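Local structure of putative uncharacterized protein (Leishmania major, 3M3I) at the interface of chains A and B. The protein is of unknown function but belongs to the DUF985 family of the cupin superfamily, whose members are built on a beta-barrel. Coordinates in Å, arbitrary orientation; residue numbers count along the deposited sequence, not the author numbering. Chains: chain A/B, Putative uncharacterized protein.

The interface of chains A and B. Residues chain A 81, 83, 85, 147, 149, 177, 179; chain B 43, 45, 60, 62, 177.
Across a two-fold axis between cupin barrels, B:Tyr60, leading into strand 61-67, reaches onto strands 81-87, 147-150 and 172-179 of chain A. Its phenol OH donates a hydrogen bond to carboxylate OD1 of A:Asp81 at 2.8 Å. That oxygen lies in the ring plane at its edge; the carboxylate, turned 85° from the ring, is met on its anti side, the donor tilted 32° out of the carboxylate plane. CB of A:Ser179 comes within 3.8 Å of B:Tyr60 CD2, set off the ring plane. A chi1 of 68°, CG between backbone N and carbonyl carbon, sends the ring toward chain A. A second polar link runs tip to tip: B:Thr62 OG1 donates to the side-chain carbonyl OE1 of A:Gln147 at 2.5 Å, in the carbonyl plane on a lone pair. The same OG1 accepts a hydrogen bond from the backbone N-H of B:Val43 (N to OG1 3.3 Å), which may help orient the hydroxyl toward A:Gln147. Within chain A, A:Thr83 OG1 and A:Thr149 OG1 hydrogen-bond at 2.7 Å, linking strands 81-87 and 147-150 on the surface that faces B:Tyr60. Near the axis the packing is apolar, with B:Ile177 CD1 3.6 Å from A:Met85 SD and 3.9 Å from A:Thr83 CG2. The two Ile177 side chains point tip to tip, but their modelled separation is doubtful. With its twin, this patch forms part of the two-fold interface between the barrels; the deposited dimer may be the biological one.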
# COMPACT_ATOMS: atom_id res chain seq x y z
N ASP A 81 -6.49 8.65 7.38
CA ASP A 81 -5.35 8.74 6.46
C ASP A 81 -5.55 7.82 5.27
O ASP A 81 -6.13 6.74 5.41
CB ASP A 81 -4.04 8.27 7.13
CG ASP A 81 -3.62 9.13 8.30
OD1 ASP A 81 -2.80 8.63 9.09
OD2 ASP A 81 -4.09 10.28 8.43
N THR A 83 -3.12 6.09 2.17
CA THR A 83 -1.76 5.88 1.70
C THR A 83 -1.79 5.43 0.24
O THR A 83 -2.50 4.47 -0.09
CB THR A 83 -1.01 4.82 2.58
OG1 THR A 83 -0.90 5.31 3.93
CG2 THR A 83 0.36 4.56 2.04
N MET A 85 0.27 4.08 -3.14
CA MET A 85 1.45 3.30 -3.57
C MET A 85 1.52 3.20 -5.10
O MET A 85 0.61 2.66 -5.69
CB MET A 85 1.37 1.87 -3.05
CG MET A 85 2.05 1.60 -1.74
SD MET A 85 1.10 1.93 -0.26
CE MET A 85 -0.54 1.32 -0.65
N GLN A 147 5.62 5.90 -2.33
CA GLN A 147 4.56 5.81 -1.34
C GLN A 147 4.36 7.21 -0.74
O GLN A 147 5.31 7.97 -0.61
CB GLN A 147 5.00 4.80 -0.27
CG GLN A 147 4.01 4.53 0.84
CD GLN A 147 4.65 3.89 2.07
OE1 GLN A 147 4.30 4.23 3.17
NE2 GLN A 147 5.55 2.93 1.87
N THR A 149 1.26 9.34 2.09
CA THR A 149 0.05 9.27 2.91
C THR A 149 -0.62 10.63 3.03
O THR A 149 -0.02 11.59 3.49
CB THR A 149 0.37 8.75 4.33
OG1 THR A 149 0.79 7.39 4.25
CG2 THR A 149 -0.85 8.82 5.23
N ILE A 177 -4.74 2.68 0.37
CA ILE A 177 -5.21 2.03 1.60
C ILE A 177 -5.71 3.11 2.54
O ILE A 177 -4.97 4.01 2.86
CB ILE A 177 -4.07 1.24 2.27
CG1 ILE A 177 -3.44 0.27 1.26
CG2 ILE A 177 -4.56 0.45 3.46
CD1 ILE A 177 -2.20 -0.37 1.80
N SER A 179 -7.01 3.78 6.35
CA SER A 179 -6.99 3.16 7.69
C SER A 179 -6.99 4.20 8.81
O SER A 179 -6.08 5.04 8.88
CB SER A 179 -5.78 2.25 7.87
OG SER A 179 -5.68 1.83 9.22
N VAL B 43 5.83 5.62 7.57
CA VAL B 43 4.85 6.35 8.39
C VAL B 43 4.14 5.45 9.38
O VAL B 43 4.03 4.24 9.18
CB VAL B 43 3.78 7.12 7.54
CG1 VAL B 43 4.44 8.10 6.58
CG2 VAL B 43 2.87 6.16 6.80
N SER B 45 0.55 5.68 12.00
CA SER B 45 -0.70 6.40 12.19
C SER B 45 -0.71 7.20 13.47
O SER B 45 -0.32 6.70 14.52
CB SER B 45 -1.87 5.41 12.21
OG SER B 45 -3.12 6.07 12.35
N TYR B 60 -2.24 1.86 11.53
CA TYR B 60 -1.44 1.17 10.51
C TYR B 60 0.02 1.61 10.68
O TYR B 60 0.27 2.68 11.21
CB TYR B 60 -1.95 1.50 9.07
CG TYR B 60 -1.72 2.95 8.68
CD1 TYR B 60 -0.56 3.33 8.03
CD2 TYR B 60 -2.63 3.94 9.01
CE1 TYR B 60 -0.33 4.66 7.69
CE2 TYR B 60 -2.40 5.28 8.70
CZ TYR B 60 -1.24 5.62 8.04
OH TYR B 60 -0.99 6.93 7.72
N THR B 62 3.69 1.55 8.01
CA THR B 62 4.16 1.25 6.64
C THR B 62 5.68 1.22 6.54
O THR B 62 6.38 1.95 7.27
CB THR B 62 3.64 2.23 5.57
OG1 THR B 62 4.45 3.41 5.55
CG2 THR B 62 2.19 2.60 5.81
N ILE B 177 2.29 -2.66 4.48
CA ILE B 177 1.45 -1.97 5.43
C ILE B 177 0.83 -3.01 6.34
O ILE B 177 0.18 -3.93 5.86
CB ILE B 177 0.35 -1.18 4.70
CG1 ILE B 177 1.02 -0.28 3.64
CG2 ILE B 177 -0.51 -0.39 5.69
CD1 ILE B 177 0.11 0.73 2.96